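PDB 3CIN: Myo-inositol-1-phosphate synthase-related protein from Thermotoga maritima MSB8, which belongs to the myo-inositol-1-phosphate synthase family and binds nicotinamide-adenine-dinucleotide, with a magnesium ion also held in the chain. Local coordinates for residues Thr223-Phe228 against Val246-Ile251. Sequence-based numbering, arbitrary orientation. Where two conformers were deposited one is given.
Sequences TGATPF and VAQFNI. With NAD (nicotinamide-adenine-dinucleotide), chain F.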
ATOM      1  N   THR A 223     -11.297  15.906   8.007  1.00 32.72           N
ATOM      2  CA  THR A 223      -9.908  15.571   7.820  1.00 31.92           C
ATOM      3  C   THR A 223      -9.756  14.081   8.016  1.00 35.23           C
ATOM      4  O   THR A 223     -10.696  13.391   8.419  1.00 34.72           O
ATOM      5  CB  THR A 223      -8.942  16.327   8.794  1.00 33.71           C
ATOM      6  OG1 THR A 223      -9.056  15.782  10.103  1.00 38.26           O
ATOM      7  CG2 THR A 223      -9.205  17.852   8.866  1.00 37.96           C
ATOM      8  N   GLY A 224      -8.565  13.592   7.714  1.00 36.83           N
ATOM      9  CA  GLY A 224      -8.232  12.203   7.977  1.00 35.17           C
ATOM     10  C   GLY A 224      -8.604  11.242   6.856  1.00 33.66           C
ATOM     11  O   GLY A 224      -8.731  11.606   5.725  1.00 34.57           O
ATOM     12  N   ALA A 225      -8.844   9.995   7.214  1.00 32.36           N
ATOM     13  CA  ALA A 225      -9.109   8.970   6.211  1.00 32.35           C
ATOM     14  C   ALA A 225     -10.469   9.075   5.563  1.00 33.65           C
ATOM     15  O   ALA A 225     -10.604   8.727   4.393  1.00 35.76           O
ATOM     16  CB  ALA A 225      -8.976   7.584   6.848  1.00 36.05           C
ATOM     17  N   THR A 226     -11.480   9.508   6.299  1.00 31.79           N
ATOM     18  CA  THR A 226     -12.866   9.391   5.798  1.00 32.83           C
ATOM     19  C   THR A 226     -13.086  10.211   4.559  1.00 36.16           C
ATOM     20  O   THR A 226     -13.740   9.753   3.631  1.00 33.50           O
ATOM     21  CB  THR A 226     -13.882   9.718   6.894  1.00 36.84           C
ATOM     22  OG1 THR A 226     -13.719   8.758   7.951  1.00 37.58           O
ATOM     23  CG2 THR A 226     -15.274   9.616   6.373  1.00 38.49           C
ATOM     24  N   PRO A 227     -12.562  11.457   4.520  1.00 33.47           N
ATOM     25  CA  PRO A 227     -12.695  12.211   3.268  1.00 36.06           C
ATOM     26  C   PRO A 227     -12.010  11.573   2.042  1.00 33.55           C
ATOM     27  O   PRO A 227     -12.495  11.730   0.900  1.00 36.14           O
ATOM     28  CB  PRO A 227     -12.084  13.565   3.626  1.00 38.93           C
ATOM     29  CG  PRO A 227     -12.373  13.671   5.070  1.00 37.16           C
ATOM     30  CD  PRO A 227     -11.977  12.299   5.574  1.00 36.01           C
ATOM     31  N   PHE A 228     -10.908  10.868   2.249  1.00 34.67           N
ATOM     32  CA  PHE A 228     -10.264  10.137   1.167  1.00 34.98           C
ATOM     33  C   PHE A 228     -11.148   8.977   0.725  1.00 34.34           C
ATOM     34  O   PHE A 228     -11.370   8.795  -0.489  1.00 34.98           O
ATOM     35  CB  PHE A 228      -8.885   9.610   1.586  1.00 36.58           C
ATOM     36  CG  PHE A 228      -7.839  10.676   1.604  1.00 40.60           C
ATOM     37  CD1 PHE A 228      -7.377  11.208   0.406  1.00 48.36           C
ATOM     38  CD2 PHE A 228      -7.348  11.164   2.805  1.00 50.71           C
ATOM     39  CE1 PHE A 228      -6.408  12.218   0.410  1.00 53.34           C
ATOM     40  CE2 PHE A 228      -6.382  12.183   2.832  1.00 47.98           C
ATOM     41  CZ  PHE A 228      -5.916  12.708   1.627  1.00 49.24           C
ATOM     42  N   VAL A 246     -15.965  -1.776   1.989  1.00 27.54           N
ATOM     43  CA  VAL A 246     -15.084  -0.671   2.291  1.00 28.44           C
ATOM     44  C   VAL A 246     -14.534  -0.897   3.679  1.00 30.87           C
ATOM     45  O   VAL A 246     -15.324  -1.027   4.618  1.00 28.86           O
ATOM     46  CB  VAL A 246     -15.859   0.641   2.331  1.00 30.82           C
ATOM     47  CG1 VAL A 246     -14.920   1.798   2.666  1.00 30.89           C
ATOM     48  CG2 VAL A 246     -16.582   0.875   1.037  1.00 31.02           C
ATOM     49  N   ALA A 247     -13.203  -0.972   3.818  1.00 26.59           N
ATOM     50  CA  ALA A 247     -12.557  -1.097   5.133  1.00 27.59           C
ATOM     51  C   ALA A 247     -11.609   0.037   5.315  1.00 29.94           C
ATOM     52  O   ALA A 247     -10.816   0.334   4.401  1.00 31.01           O
ATOM     53  CB  ALA A 247     -11.797  -2.368   5.239  1.00 27.88           C
ATOM     54  N   GLN A 248     -11.657   0.676   6.479  1.00 28.94           N
ATOM     55  CA  GLN A 248     -10.832   1.865   6.733  1.00 26.63           C
ATOM     56  C   GLN A 248     -10.195   1.649   8.070  1.00 30.08           C
ATOM     57  O   GLN A 248     -10.886   1.194   9.005  1.00 31.14           O
ATOM     58  CB  GLN A 248     -11.709   3.109   6.715  1.00 28.38           C
ATOM     59  CG  GLN A 248     -10.943   4.356   6.965  1.00 29.74           C
ATOM     60  CD  GLN A 248     -11.836   5.544   6.948  1.00 36.22           C
ATOM     61  OE1 GLN A 248     -12.370   5.882   5.924  1.00 37.02           O
ATOM     62  NE2 GLN A 248     -12.013   6.188   8.101  1.00 36.41           N
ATOM     63  N   PHE A 249      -8.888   1.857   8.163  1.00 27.68           N
ATOM     64  CA  PHE A 249      -8.175   1.728   9.422  1.00 27.77           C
ATOM     65  C   PHE A 249      -7.507   3.029   9.670  1.00 29.58           C
ATOM     66  O   PHE A 249      -6.930   3.565   8.730  1.00 27.96           O
ATOM     67  CB  PHE A 249      -7.139   0.639   9.282  0.65 27.09           C
ATOM     68  CG  PHE A 249      -6.239   0.425  10.489  0.65 30.05           C
ATOM     69  CD1 PHE A 249      -6.765   0.090  11.728  0.65 29.55           C
ATOM     70  CD2 PHE A 249      -4.854   0.487  10.360  0.65 26.68           C
ATOM     71  CE1 PHE A 249      -5.916  -0.163  12.828  0.65 30.64           C
ATOM     72  CE2 PHE A 249      -4.021   0.262  11.447  0.65 33.26           C
ATOM     73  CZ  PHE A 249      -4.559  -0.086  12.679  0.65 27.25           C
ATOM     74  N   ASN A 250      -7.573   3.544  10.909  1.00 28.25           N
ATOM     75  CA  ASN A 250      -6.923   4.817  11.226  1.00 27.76           C
ATOM     76  C   ASN A 250      -6.353   4.737  12.639  1.00 29.01           C
ATOM     77  O   ASN A 250      -7.027   4.275  13.542  1.00 28.84           O
ATOM     78  CB  ASN A 250      -7.864   5.997  11.038  1.00 34.12           C
ATOM     79  CG  ASN A 250      -9.338   5.611  11.179  1.00 39.22           C
ATOM     80  OD1 ASN A 250      -9.903   4.870  10.335  1.00 42.14           O
ATOM     81  ND2 ASN A 250      -9.966   6.087  12.239  1.00 35.26           N
ATOM     82  N   ILE A 251      -5.102   5.126  12.817  1.00 25.66           N
ATOM     83  CA  ILE A 251      -4.430   5.003  14.099  1.00 24.56           C
ATOM     84  C   ILE A 251      -3.451   6.162  14.262  1.00 27.86           C
ATOM     85  O   ILE A 251      -2.844   6.610  13.291  1.00 27.47           O
ATOM     86  CB  ILE A 251      -3.743   3.661  14.238  1.00 25.57           C
ATOM     87  CG1 ILE A 251      -3.212   3.393  15.602  1.00 34.05           C
ATOM     88  CG2 ILE A 251      -2.547   3.407  13.204  1.00 25.86           C
ATOM     89  CD1 ILE A 251      -2.885   1.950  15.783  1.00 31.46           C
TER
HETATM   90  PA  NAD F 400      -6.289  17.389  22.374  1.00 30.21           P
HETATM   91  O1A NAD F 400      -4.844  17.621  22.020  1.00 30.14           O
HETATM   92  O2A NAD F 400      -6.438  16.403  23.491  1.00 32.40           O
HETATM   93  O5B NAD F 400      -6.823  18.771  22.889  1.00 29.79           O
HETATM   94  C5B NAD F 400      -8.080  18.864  23.556  1.00 33.91           C
HETATM   95  C4B NAD F 400      -7.979  20.010  24.547  1.00 31.32           C
HETATM   96  O4B NAD F 400      -9.271  20.286  25.062  1.00 31.01           O
HETATM   97  C3B NAD F 400      -7.071  19.749  25.743  1.00 31.00           C
HETATM   98  O3B NAD F 400      -6.250  20.871  26.020  1.00 28.33           O
HETATM   99  C2B NAD F 400      -8.049  19.512  26.887  1.00 33.16           C
HETATM  100  O2B NAD F 400      -7.463  19.712  28.144  1.00 29.18           O
HETATM  101  C1B NAD F 400      -9.157  20.464  26.497  1.00 30.92           C
HETATM  102  N9A NAD F 400     -10.468  20.181  27.087  1.00 26.88           N
HETATM  103  C8A NAD F 400     -11.001  18.907  27.255  1.00 28.52           C
HETATM  104  N7A NAD F 400     -12.292  19.080  27.703  1.00 29.18           N
HETATM  105  C5A NAD F 400     -12.523  20.429  27.821  1.00 28.23           C
HETATM  106  C6A NAD F 400     -13.607  21.160  28.313  1.00 30.78           C
HETATM  107  N6A NAD F 400     -14.777  20.570  28.715  1.00 31.10           N
HETATM  108  N1A NAD F 400     -13.520  22.536  28.250  1.00 26.93           N
HETATM  109  C2A NAD F 400     -12.366  23.147  27.793  1.00 28.62           C
HETATM  110  N3A NAD F 400     -11.256  22.439  27.381  1.00 26.17           N
HETATM  111  C4A NAD F 400     -11.365  21.095  27.413  1.00 26.24           C
HETATM  112  O3  NAD F 400      -7.120  16.964  21.106  1.00 28.15           O
HETATM  113  PN  NAD F 400      -6.933  17.527  19.644  1.00 29.79           P
HETATM  114  O1N NAD F 400      -6.151  16.525  18.863  1.00 31.96           O
HETATM  115  O2N NAD F 400      -6.584  18.978  19.677  1.00 29.80           O
HETATM  116  O5D NAD F 400      -8.417  17.386  19.082  1.00 31.31           O
HETATM  117  C5D NAD F 400      -9.421  18.283  19.497  1.00 32.51           C
HETATM  118  C4D NAD F 400     -10.801  17.818  19.046  1.00 31.50           C
HETATM  119  O4D NAD F 400     -10.865  17.910  17.649  1.00 31.31           O
HETATM  120  C3D NAD F 400     -11.185  16.398  19.429  1.00 30.99           C
HETATM  121  O3D NAD F 400     -12.598  16.344  19.758  1.00 34.51           O
HETATM  122  C2D NAD F 400     -10.980  15.661  18.116  1.00 33.56           C
HETATM  123  O2D NAD F 400     -11.830  14.515  18.005  1.00 38.87           O
HETATM  124  C1D NAD F 400     -11.424  16.728  17.140  1.00 33.24           C
HETATM  125  N1N NAD F 400     -10.933  16.498  15.783  1.00 36.64           N
HETATM  126  C2N NAD F 400      -9.619  16.450  15.551  1.00 35.64           C
HETATM  127  C3N NAD F 400      -9.250  16.257  14.192  1.00 42.39           C
HETATM  128  C7N NAD F 400      -7.843  16.452  13.855  1.00 41.61           C
HETATM  129  O7N NAD F 400      -7.000  16.689  14.905  1.00 48.49           O
HETATM  130  N7N NAD F 400      -7.446  16.401  12.573  1.00 57.75           N
HETATM  131  C4N NAD F 400     -10.177  16.106  13.181  1.00 43.86           C
HETATM  132  C5N NAD F 400     -11.513  16.146  13.458  1.00 51.05           C
HETATM  133  C6N NAD F 400     -11.874  16.368  14.794  1.00 38.95           C
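The first turn of helix 225-238 packs through A225 and T226 against Q248 of strand 242-252, the backbones coming closest at A225 and N250, whose CA atoms are 6.9 Å apart. Q248 reaches the helix with a fully extended chain, CG anti to the backbone N (chi1 180°), and presents its carboxamide edge-on to T226 and face-on to A225. The methyl of A225 sits almost squarely above the amide face, its CB 3.5 Å from Q248 CD. In the amide plane, Q248 NE2 donates to T226 OG1 at 3.1 Å, a nearly straight bond (171°), with the two side chains crossing at about a right angle. The second N-H of Q248 NE2 makes a weak bond of 3.3 Å to N250 OD1, two residues along the same strand, while Q248 OE1 is bonded to T229 OG1 on the next turn of the helix. N250 is tied in turn through ND2 to T292 OG1 and K290 O of the adjoining strand 287-294. Just ahead of the helix, T223 OG1 accepts a bond of 3.0 Å from N7N of NAD, the nicotinamide amide nitrogen. Side chains of the same strand as Q248, A247 and I251, pack on L295 and Y288 of a neighbouring subunit. The contact thus joins the N-terminal part of helix 225-238, a short step along the chain from T223 of the NAD pocket, to a sheet lying at a subunit interface. Three polar partners define the rotation of the buried Q248 amide: T226 and T229 grip its nitrogen and oxygen from the helix, and N250 steadies the nitrogen from the strand.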